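Local coordinates for MobB protein homolog (Geobacillus stearothermophilus, PDB 1XJC) that is of unknown function but probably binds a guanine nucleotide and takes part in molybdopterin guanine dinucleotide synthesis, at residues E31-G36 with R96-L101; N5-V10 with R109-V114; G36-H41 with E103-E108; T18-K23 with D155-W160. All blocks are in the same frame, centred on the assembly; numbering follows the deposited sequence.

Contact 1. Residues E31-G36 with R96-L101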
# COMPACT_ATOMS: atom_id res chain seq x y z
N GLU A 31 -9.73 -0.16 -14.10
CA GLU A 31 -9.55 -1.43 -14.80
C GLU A 31 -10.65 -2.38 -14.39
O GLU A 31 -10.70 -3.51 -14.88
CB GLU A 31 -8.20 -2.07 -14.46
CG GLU A 31 -7.01 -1.41 -15.13
CD GLU A 31 -7.13 -1.45 -16.63
OE1 GLU A 31 -7.10 -2.56 -17.21
OE2 GLU A 31 -7.26 -0.36 -17.23
N GLY A 32 -11.52 -1.94 -13.48
CA GLY A 32 -12.60 -2.79 -13.01
C GLY A 32 -12.20 -3.81 -11.95
O GLY A 32 -12.96 -4.74 -11.67
N TRP A 33 -11.03 -3.66 -11.34
CA TRP A 33 -10.60 -4.60 -10.31
C TRP A 33 -11.37 -4.41 -8.99
O TRP A 33 -11.90 -3.33 -8.70
CB TRP A 33 -9.10 -4.44 -10.03
CG TRP A 33 -8.20 -4.84 -11.18
CD1 TRP A 33 -8.58 -5.35 -12.40
CD2 TRP A 33 -6.77 -4.77 -11.21
NE1 TRP A 33 -7.47 -5.60 -13.18
CE2 TRP A 33 -6.35 -5.25 -12.47
CE3 TRP A 33 -5.80 -4.35 -10.28
CZ2 TRP A 33 -4.99 -5.32 -12.84
CZ3 TRP A 33 -4.45 -4.42 -10.65
CH2 TRP A 33 -4.06 -4.91 -11.92
N ARG A 34 -11.42 -5.48 -8.20
CA ARG A 34 -12.06 -5.47 -6.88
C ARG A 34 -10.88 -5.15 -5.96
O ARG A 34 -9.97 -5.98 -5.78
CB ARG A 34 -12.68 -6.84 -6.57
CG ARG A 34 -13.89 -7.19 -7.47
CD ARG A 34 -14.45 -8.60 -7.14
NE ARG A 34 -14.88 -8.70 -5.75
CZ ARG A 34 -15.95 -8.08 -5.24
NH1 ARG A 34 -16.70 -7.32 -6.01
NH2 ARG A 34 -16.25 -8.22 -3.95
N VAL A 35 -10.89 -3.94 -5.39
CA VAL A 35 -9.78 -3.47 -4.56
C VAL A 35 -10.10 -3.30 -3.08
O VAL A 35 -11.22 -2.93 -2.72
CB VAL A 35 -9.26 -2.09 -5.06
CG1 VAL A 35 -8.08 -1.60 -4.19
CG2 VAL A 35 -8.85 -2.20 -6.53
N GLY A 36 -9.10 -3.56 -2.24
CA GLY A 36 -9.25 -3.37 -0.81
C GLY A 36 -8.07 -2.53 -0.35
O GLY A 36 -7.00 -2.62 -0.95
N ARG A 96 -13.30 -11.83 -2.51
CA ARG A 96 -12.77 -12.02 -3.87
C ARG A 96 -12.05 -10.79 -4.43
O ARG A 96 -12.32 -10.37 -5.55
CB ARG A 96 -13.90 -12.35 -4.85
CG ARG A 96 -14.68 -13.62 -4.54
CD ARG A 96 -15.90 -13.73 -5.45
NE ARG A 96 -16.81 -12.60 -5.28
CZ ARG A 96 -17.19 -11.78 -6.26
NH1 ARG A 96 -16.75 -11.97 -7.50
NH2 ARG A 96 -18.02 -10.78 -6.01
N LEU A 97 -11.13 -10.21 -3.65
CA LEU A 97 -10.40 -9.04 -4.10
C LEU A 97 -9.27 -9.39 -5.06
O LEU A 97 -8.63 -10.44 -4.92
CB LEU A 97 -9.85 -8.28 -2.88
CG LEU A 97 -10.93 -7.80 -1.90
CD1 LEU A 97 -10.28 -7.10 -0.71
CD2 LEU A 97 -11.89 -6.85 -2.62
N ASP A 98 -9.05 -8.52 -6.05
CA ASP A 98 -7.98 -8.71 -7.02
C ASP A 98 -6.69 -8.06 -6.54
O ASP A 98 -5.60 -8.45 -6.96
CB ASP A 98 -8.35 -8.08 -8.37
CG ASP A 98 -9.61 -8.67 -8.98
OD1 ASP A 98 -9.60 -9.89 -9.28
OD2 ASP A 98 -10.62 -7.93 -9.13
N LEU A 99 -6.82 -7.07 -5.67
CA LEU A 99 -5.68 -6.32 -5.18
C LEU A 99 -5.98 -5.69 -3.83
O LEU A 99 -7.07 -5.13 -3.63
CB LEU A 99 -5.34 -5.19 -6.17
CG LEU A 99 -4.27 -4.16 -5.74
CD1 LEU A 99 -2.90 -4.85 -5.70
CD2 LEU A 99 -4.24 -2.95 -6.70
N VAL A 100 -5.02 -5.78 -2.92
CA VAL A 100 -5.14 -5.16 -1.61
C VAL A 100 -3.91 -4.29 -1.43
O VAL A 100 -2.77 -4.79 -1.48
CB VAL A 100 -5.18 -6.21 -0.45
CG1 VAL A 100 -5.33 -5.49 0.90
CG2 VAL A 100 -6.36 -7.17 -0.66
N LEU A 101 -4.13 -3.00 -1.24
CA LEU A 101 -3.02 -2.08 -1.03
C LEU A 101 -2.98 -1.75 0.44
O LEU A 101 -3.96 -1.26 1.03
CB LEU A 101 -3.22 -0.79 -1.84
CG LEU A 101 -3.18 -1.07 -3.35
CD1 LEU A 101 -3.56 0.20 -4.11
CD2 LEU A 101 -1.76 -1.53 -3.76
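V35 and G36 pair in parallel with L99 and V100 where edge strand 35-39 joins strand 99-103 in a central sheet of the P-loop NTPase kind. G36 N donates to L99 O at 2.9 Å, and G36 O in turn receives L101 N. A side chain at G36 would run into CD1 of L97, which already lies 3.9 Å from G36 CA. Just before the strand, D98 clasps the main chain of R34. Its CG stands beside the backbone N (chi1 -60°), and from the carboxylate so placed OD2 takes R34 N through its anti lone pair at 2.7 Å. That bond is nearly straight, at 169°. D98 N reaches R34 O, also at 2.7 Å, and L99 N adds a weak bond to that oxygen. The R34 side chain bends at chi3, where NE bonds weakly to R96 O (3.1 Å) and NH2 to L95 O. Its guanidinium lies flat on that of R96, planes 17° apart, with R96 NH2 3.5 Å from R34 CZ. An alanine in place of R34 would probably leave the R96 and L95 carbonyls without these donors and the R96 guanidinium without its stacking mate. W33 meets L99 CD2 through the rim atom CE3 and packs on M162 of helix 154-166, V35 rests on A28 of helix 17-30, and on the opposite face V100 packs on L89 and Y92 of helix 85-92.

Contact 2. Residues N5-V10 with R109-V114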
# COMPACT_ATOMS: atom_id res chain seq x y z
N ASN A 5 -3.54 -10.81 -3.79
CA ASN A 5 -2.46 -10.02 -4.36
C ASN A 5 -2.32 -8.79 -3.45
O ASN A 5 -2.95 -7.77 -3.68
CB ASN A 5 -2.83 -9.60 -5.78
CG ASN A 5 -1.62 -9.47 -6.67
OD1 ASN A 5 -0.58 -8.97 -6.25
ND2 ASN A 5 -1.75 -9.91 -7.92
N VAL A 6 -1.48 -8.91 -2.43
CA VAL A 6 -1.28 -7.83 -1.45
C VAL A 6 0.00 -7.05 -1.71
O VAL A 6 1.06 -7.64 -1.86
CB VAL A 6 -1.17 -8.40 -0.02
CG1 VAL A 6 -1.02 -7.25 1.00
CG2 VAL A 6 -2.41 -9.26 0.29
N TRP A 7 -0.09 -5.72 -1.75
CA TRP A 7 1.08 -4.87 -1.94
C TRP A 7 1.12 -3.80 -0.86
O TRP A 7 0.08 -3.28 -0.46
CB TRP A 7 1.05 -4.19 -3.32
CG TRP A 7 1.47 -5.08 -4.44
CD1 TRP A 7 0.77 -6.13 -4.96
CD2 TRP A 7 2.70 -5.01 -5.18
NE1 TRP A 7 1.49 -6.72 -5.98
CE2 TRP A 7 2.68 -6.06 -6.13
CE3 TRP A 7 3.82 -4.17 -5.12
CZ2 TRP A 7 3.74 -6.28 -7.02
CZ3 TRP A 7 4.88 -4.39 -6.00
CH2 TRP A 7 4.83 -5.44 -6.94
N GLN A 8 2.32 -3.46 -0.41
CA GLN A 8 2.45 -2.45 0.62
C GLN A 8 3.05 -1.15 0.12
O GLN A 8 3.87 -1.12 -0.81
CB GLN A 8 3.31 -2.97 1.76
CG GLN A 8 2.67 -4.04 2.60
CD GLN A 8 3.62 -4.58 3.64
OE1 GLN A 8 3.93 -3.90 4.63
NE2 GLN A 8 4.10 -5.80 3.42
N VAL A 9 2.63 -0.07 0.76
CA VAL A 9 3.13 1.26 0.45
C VAL A 9 3.69 1.74 1.79
O VAL A 9 2.95 1.89 2.76
CB VAL A 9 2.00 2.19 -0.03
CG1 VAL A 9 2.51 3.65 -0.11
CG2 VAL A 9 1.50 1.72 -1.41
N VAL A 10 5.01 1.93 1.85
CA VAL A 10 5.64 2.36 3.09
C VAL A 10 6.42 3.67 2.94
O VAL A 10 6.98 3.95 1.87
CB VAL A 10 6.61 1.27 3.64
CG1 VAL A 10 5.83 -0.01 3.93
CG2 VAL A 10 7.72 0.99 2.62
N ARG A 109 6.00 -8.85 5.10
CA ARG A 109 6.83 -9.15 3.94
C ARG A 109 6.21 -9.19 2.53
O ARG A 109 6.75 -9.85 1.64
CB ARG A 109 7.58 -10.45 4.23
CG ARG A 109 8.45 -10.37 5.49
CD ARG A 109 9.08 -11.71 5.85
NE ARG A 109 10.05 -12.14 4.86
CZ ARG A 109 11.30 -11.70 4.80
NH1 ARG A 109 11.74 -10.82 5.69
NH2 ARG A 109 12.11 -12.13 3.84
N HIS A 110 5.11 -8.47 2.33
CA HIS A 110 4.44 -8.42 1.03
C HIS A 110 5.28 -7.52 0.10
O HIS A 110 6.04 -6.68 0.57
CB HIS A 110 3.03 -7.83 1.20
CG HIS A 110 2.19 -8.59 2.19
ND1 HIS A 110 1.69 -9.86 1.93
CD2 HIS A 110 1.82 -8.29 3.46
CE1 HIS A 110 1.05 -10.30 3.00
NE2 HIS A 110 1.11 -9.37 3.94
N PRO A 111 5.17 -7.69 -1.23
CA PRO A 111 5.98 -6.81 -2.08
C PRO A 111 5.61 -5.37 -1.77
O PRO A 111 4.43 -5.05 -1.60
CB PRO A 111 5.58 -7.24 -3.50
CG PRO A 111 4.20 -7.82 -3.32
CD PRO A 111 4.36 -8.62 -2.04
N LYS A 112 6.60 -4.50 -1.67
CA LYS A 112 6.33 -3.12 -1.32
C LYS A 112 7.00 -2.03 -2.12
O LYS A 112 8.07 -2.22 -2.74
CB LYS A 112 6.65 -2.90 0.16
CG LYS A 112 8.03 -3.40 0.60
CD LYS A 112 8.28 -3.17 2.11
CE LYS A 112 7.26 -3.91 3.00
NZ LYS A 112 7.42 -5.41 3.06
N VAL A 113 6.35 -0.88 -2.13
CA VAL A 113 6.89 0.28 -2.80
C VAL A 113 7.31 1.19 -1.64
O VAL A 113 6.53 1.44 -0.72
CB VAL A 113 5.83 1.00 -3.65
CG1 VAL A 113 6.44 2.30 -4.24
CG2 VAL A 113 5.34 0.05 -4.77
N VAL A 114 8.54 1.68 -1.68
CA VAL A 114 9.03 2.53 -0.61
C VAL A 114 9.07 3.99 -1.10
O VAL A 114 9.63 4.28 -2.17
CB VAL A 114 10.45 2.09 -0.17
CG1 VAL A 114 10.96 3.01 0.95
CG2 VAL A 114 10.44 0.62 0.29
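W7 lays its indole against the pyrrolidine of P111, the two side chains crossing at about a right angle. At the root, W7 CB is 3.9 Å from P111 O. CG stands beside the backbone N (chi1 -79°), and from there on the ring system is covered by the proline: P111 CG sits above the five-membered ring, 3.7 Å from its centroid and 15° off the normal, a CH-pi contact. CE2, at the ring fusion, comes to 3.6 Å from the same P111 CG. Farther out, CE3, CZ3 and CH2 pass under P111 CB, with CZ3 at 3.9 Å, and on the five-membered ring NE1 makes a weak bond to N5 OD1, which lies in the indole plane. This proline leads into the parallel pairing of strands 6-10 and 112-116 in the middle of the P-loop NTPase sheet, where Q8 N bonds to P111 O, V113 N to Q8 O (2.8 Å) and V10 N to V113 O. A second CH-pi contact flanks the first, V6 CG1 standing over a face of the H110 imidazole. K112 bends at chi3 and chi4 to bring NZ to H110 O at 3.1 Å, and the ammonium is also gripped by the carbonyls of E108 and A129, which would probably offset the cost of burying its charge. At the far end of the pairing, V10 CG2 touches V114 CG2 at 3.6 Å.

Contact 3. Residues G36-H41 with E103-E108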
# COMPACT_ATOMS: atom_id res chain seq x y z
N GLY A 36 -9.10 -3.56 -2.24
CA GLY A 36 -9.25 -3.37 -0.81
C GLY A 36 -8.07 -2.53 -0.35
O GLY A 36 -7.00 -2.62 -0.95
N THR A 37 -8.24 -1.68 0.67
CA THR A 37 -7.11 -0.92 1.19
C THR A 37 -7.08 -1.06 2.71
O THR A 37 -8.12 -1.27 3.33
CB THR A 37 -7.16 0.60 0.84
OG1 THR A 37 -8.34 1.18 1.39
CG2 THR A 37 -7.15 0.80 -0.69
N VAL A 38 -5.88 -0.97 3.28
CA VAL A 38 -5.69 -1.05 4.74
C VAL A 38 -4.69 0.05 5.09
O VAL A 38 -3.64 0.19 4.44
CB VAL A 38 -5.10 -2.44 5.20
CG1 VAL A 38 -5.02 -2.50 6.72
CG2 VAL A 38 -5.96 -3.59 4.67
N LYS A 39 -5.03 0.87 6.08
CA LYS A 39 -4.15 1.94 6.52
C LYS A 39 -4.07 1.91 8.04
O LYS A 39 -5.09 1.74 8.72
CB LYS A 39 -4.68 3.32 6.09
CG LYS A 39 -4.86 3.48 4.59
CD LYS A 39 -5.39 4.87 4.23
CE LYS A 39 -5.69 4.97 2.73
NZ LYS A 39 -6.22 6.30 2.31
N HIS A 40 -2.86 2.08 8.56
CA HIS A 40 -2.66 2.11 10.00
C HIS A 40 -2.85 3.56 10.45
O HIS A 40 -2.05 4.43 10.11
CB HIS A 40 -1.26 1.60 10.34
CG HIS A 40 -1.13 1.05 11.72
ND1 HIS A 40 -0.96 1.86 12.83
CD2 HIS A 40 -1.20 -0.22 12.19
CE1 HIS A 40 -0.93 1.11 13.92
NE2 HIS A 40 -1.07 -0.15 13.56
N HIS A 41 -3.93 3.79 11.20
CA HIS A 41 -4.36 5.09 11.72
C HIS A 41 -3.50 6.30 11.40
O HIS A 41 -3.94 7.43 11.62
CB HIS A 41 -4.57 5.04 13.24
CG HIS A 41 -3.31 5.02 14.04
ND1 HIS A 41 -2.43 3.96 14.03
CD2 HIS A 41 -2.78 5.93 14.89
CE1 HIS A 41 -1.42 4.21 14.84
NE2 HIS A 41 -1.61 5.41 15.38
N GLU A 103 -1.05 0.31 3.46
CA GLU A 103 -0.19 1.43 3.80
C GLU A 103 0.38 1.21 5.21
O GLU A 103 -0.35 1.23 6.19
CB GLU A 103 -0.98 2.73 3.74
CG GLU A 103 -0.12 3.96 3.52
CD GLU A 103 -0.89 5.27 3.63
OE1 GLU A 103 -2.02 5.37 3.12
OE2 GLU A 103 -0.34 6.20 4.23
N GLY A 104 1.69 0.98 5.30
CA GLY A 104 2.31 0.75 6.60
C GLY A 104 2.62 -0.72 6.86
O GLY A 104 2.81 -1.48 5.91
N TYR A 105 2.68 -1.11 8.14
CA TYR A 105 2.97 -2.49 8.54
C TYR A 105 4.30 -2.91 7.90
O TYR A 105 4.45 -4.05 7.41
CB TYR A 105 1.86 -3.43 8.06
CG TYR A 105 0.48 -3.08 8.58
CD1 TYR A 105 0.04 -3.52 9.83
CD2 TYR A 105 -0.37 -2.27 7.83
CE1 TYR A 105 -1.23 -3.14 10.32
CE2 TYR A 105 -1.61 -1.89 8.30
CZ TYR A 105 -2.04 -2.33 9.55
OH TYR A 105 -3.27 -1.91 10.00
N LYS A 106 5.26 -1.99 7.91
CA LYS A 106 6.57 -2.19 7.28
C LYS A 106 7.31 -3.48 7.61
O LYS A 106 8.17 -3.91 6.85
CB LYS A 106 7.48 -0.99 7.55
CG LYS A 106 8.00 -0.88 8.98
CD LYS A 106 8.93 0.34 9.15
CE LYS A 106 9.40 0.44 10.61
NZ LYS A 106 10.31 1.62 10.87
N GLN A 107 6.99 -4.11 8.74
CA GLN A 107 7.66 -5.36 9.09
C GLN A 107 7.07 -6.54 8.30
O GLN A 107 7.70 -7.60 8.20
CB GLN A 107 7.55 -5.64 10.61
CG GLN A 107 6.17 -6.11 11.11
CD GLN A 107 5.16 -4.97 11.22
OE1 GLN A 107 5.49 -3.81 11.01
NE2 GLN A 107 3.92 -5.31 11.58
N GLU A 108 5.88 -6.37 7.73
CA GLU A 108 5.28 -7.47 6.97
C GLU A 108 6.09 -7.67 5.70
O GLU A 108 6.79 -6.75 5.26
CB GLU A 108 3.80 -7.18 6.65
CG GLU A 108 2.93 -7.14 7.88
CD GLU A 108 2.99 -8.44 8.65
OE1 GLU A 108 2.56 -9.48 8.11
OE2 GLU A 108 3.47 -8.44 9.79
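E103 N gives its hydrogen to V38 O at 2.8 Å and 177°, a nearly straight bond that fastens the end of strand 99-103 to edge strand 35-39. Next to it, K39 and E103 pair in parallel with side chains on one face. The aliphatic part of K39 runs past the carboxylate of E103, K39 CD lying 3.6 Å from OE1, while K39 NZ stays 4.4 Å from that oxygen, beyond salt-bridge range. Y105 carries the other half of the contact. H40, its CG anti to the backbone N (chi1 -156°), turns a ring edge toward the tyrosine face in an offset edge-to-face pair, with centroids 5.1 Å apart and planes at 73°. H40 CD2 leads, 3.5 Å from Y105 CE1, and V38 CG1 reaches Y105 CE2 at 3.8 Å. An alanine in place of Y105 would probably leave H40 without its aromatic mate and free to turn, and open a gap beside V38. Y105 opens a type I turn that ends at E108. V38 and Y105 both pack on L85 of helix 85-92, whereas E103 touches M21 and K17 of helix 17-30, K17 belonging to a probable Walker A motif, and G104 bonds to V9 of strand 6-10.

Contact 4. Residues T18-K23 with D155-W160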
# COMPACT_ATOMS: atom_id res chain seq x y z
N THR A 18 0.26 9.11 0.12
CA THR A 18 -1.14 9.47 -0.14
C THR A 18 -1.36 9.59 -1.66
O THR A 18 -2.36 9.13 -2.21
CB THR A 18 -1.49 10.82 0.51
OG1 THR A 18 -1.37 10.72 1.94
CG2 THR A 18 -2.92 11.24 0.14
N THR A 19 -0.43 10.25 -2.33
CA THR A 19 -0.51 10.40 -3.77
C THR A 19 -0.48 9.02 -4.43
O THR A 19 -1.35 8.71 -5.24
CB THR A 19 0.66 11.27 -4.28
OG1 THR A 19 0.37 12.64 -3.97
CG2 THR A 19 0.87 11.10 -5.81
N LEU A 20 0.48 8.17 -4.06
CA LEU A 20 0.55 6.83 -4.64
C LEU A 20 -0.71 6.00 -4.38
O LEU A 20 -1.27 5.43 -5.31
CB LEU A 20 1.76 6.06 -4.10
CG LEU A 20 1.81 4.62 -4.63
CD1 LEU A 20 1.94 4.62 -6.17
CD2 LEU A 20 2.99 3.90 -4.00
N MSE A 21 -1.16 5.95 -3.12
CA MSE A 21 -2.37 5.19 -2.79
C MSE A 21 -3.56 5.64 -3.63
O MSE A 21 -4.28 4.84 -4.22
CB MSE A 21 -2.74 5.35 -1.30
CG MSE A 21 -1.83 4.60 -0.33
SE MSE A 21 -1.95 2.66 -0.52
CE MSE A 21 -3.59 2.33 0.51
N GLU A 22 -3.77 6.95 -3.69
CA GLU A 22 -4.90 7.47 -4.45
C GLU A 22 -4.85 7.13 -5.92
O GLU A 22 -5.84 6.66 -6.50
CB GLU A 22 -5.01 8.99 -4.26
CG GLU A 22 -5.89 9.34 -3.07
CD GLU A 22 -5.99 10.84 -2.79
OE1 GLU A 22 -6.03 11.64 -3.75
OE2 GLU A 22 -6.04 11.20 -1.59
N LYS A 23 -3.70 7.37 -6.54
CA LYS A 23 -3.58 7.10 -7.96
C LYS A 23 -3.60 5.62 -8.28
O LYS A 23 -4.17 5.22 -9.29
CB LYS A 23 -2.28 7.73 -8.49
CG LYS A 23 -2.33 9.25 -8.50
CD LYS A 23 -1.00 9.83 -8.96
CE LYS A 23 -1.03 11.35 -8.86
NZ LYS A 23 -2.15 11.90 -9.68
N ASP A 155 2.76 8.99 -14.45
CA ASP A 155 2.42 8.52 -15.80
C ASP A 155 3.29 7.31 -16.13
O ASP A 155 3.00 6.54 -17.05
CB ASP A 155 2.65 9.60 -16.85
CG ASP A 155 1.49 10.58 -16.93
OD1 ASP A 155 0.40 10.24 -16.43
OD2 ASP A 155 1.68 11.68 -17.49
N GLU A 156 4.37 7.16 -15.38
CA GLU A 156 5.24 6.03 -15.58
C GLU A 156 5.14 4.99 -14.47
O GLU A 156 5.03 3.79 -14.76
CB GLU A 156 6.69 6.49 -15.70
CG GLU A 156 7.62 5.36 -16.02
CD GLU A 156 8.64 5.77 -17.06
OE1 GLU A 156 9.57 6.54 -16.71
OE2 GLU A 156 8.49 5.33 -18.22
N TYR A 157 5.14 5.41 -13.21
CA TYR A 157 5.09 4.37 -12.17
C TYR A 157 3.77 3.64 -11.97
O TYR A 157 3.77 2.49 -11.55
CB TYR A 157 5.68 4.87 -10.83
CG TYR A 157 5.00 6.03 -10.14
CD1 TYR A 157 3.73 5.90 -9.58
CD2 TYR A 157 5.67 7.25 -10.00
CE1 TYR A 157 3.14 6.96 -8.89
CE2 TYR A 157 5.09 8.32 -9.32
CZ TYR A 157 3.83 8.17 -8.76
OH TYR A 157 3.27 9.22 -8.07
N ILE A 158 2.64 4.27 -12.30
CA ILE A 158 1.34 3.61 -12.15
C ILE A 158 1.22 2.46 -13.16
O ILE A 158 0.94 1.33 -12.78
CB ILE A 158 0.18 4.62 -12.30
CG1 ILE A 158 0.20 5.60 -11.11
CG2 ILE A 158 -1.16 3.88 -12.37
CD1 ILE A 158 -0.00 4.92 -9.71
N PRO A 159 1.46 2.73 -14.46
CA PRO A 159 1.35 1.61 -15.41
C PRO A 159 2.39 0.53 -15.04
O PRO A 159 2.13 -0.67 -15.18
CB PRO A 159 1.64 2.28 -16.76
CG PRO A 159 1.07 3.65 -16.57
CD PRO A 159 1.58 4.02 -15.18
N TRP A 160 3.55 0.95 -14.56
CA TRP A 160 4.58 -0.04 -14.19
C TRP A 160 4.07 -0.93 -13.04
O TRP A 160 4.20 -2.18 -13.07
CB TRP A 160 5.85 0.68 -13.74
CG TRP A 160 6.99 -0.26 -13.47
CD1 TRP A 160 7.88 -0.76 -14.38
CD2 TRP A 160 7.33 -0.85 -12.21
NE1 TRP A 160 8.75 -1.63 -13.77
CE2 TRP A 160 8.44 -1.70 -12.44
CE3 TRP A 160 6.81 -0.74 -10.92
CZ2 TRP A 160 9.03 -2.44 -11.41
CZ3 TRP A 160 7.40 -1.47 -9.90
CH2 TRP A 160 8.50 -2.32 -10.15
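L20 and Y157 make the methyl-to-ring part of this helix-helix contact: L20 CD1 comes obliquely to the tyrosine ring, 3.8 Å from CE1. T19 adds its methyl at the tyrosine's tip, CG2 lying 3.8 Å from Y157 OH. The tyrosine reaches these partners with its CG in the crowded position between backbone N and carbonyl carbon (chi1 62°). Purely aliphatic packing centres on the end of I158. Its CD1 is 4.0 Å from L20 CD1, the two side chains sliding past each other in opposite directions, and 3.8 Å from K23 CB. Polar bonding is directed elsewhere, Y157 OH being held by the carbonyl of L151, while the ammonium of K23 forms a long, weak ion pair with D154. The segment axes remain 11.0 Å apart and cross at -54°, a wide separation bridged by long side chains rather than by close backbone approach. Helix 17-30, which follows the probable Walker A loop, and helix 154-166 both lie on the same face of the sheet: L20 rests on V9 of strand 6-10 and I135 of strand 131-136, and Y157 packs on I135 and on F149 of strand 148-150.

Contacts 1, 2 and 3 are all built on one parallel sheet, and contact 4 joins two helices packed against it. Contacts 1 and 3 share G36 and tie strand 35-39 to the start and end of strand 99-103, their centres about 16 Å apart. Strand 6-10 lies on the other side of strand 99-103 and links contact 1 to contact 2, whose centre is about 9 Å from that of contact 3. Contact 4 is centred about 13 Å from contact 2, where V113 meets L20. Along the chain these two alternate, in the order 5-10, 18-23, 109-114, 155-160, and contacts 1 and 3 alternate as well. Chain-distant segments thereby frame one P-loop NTPase core.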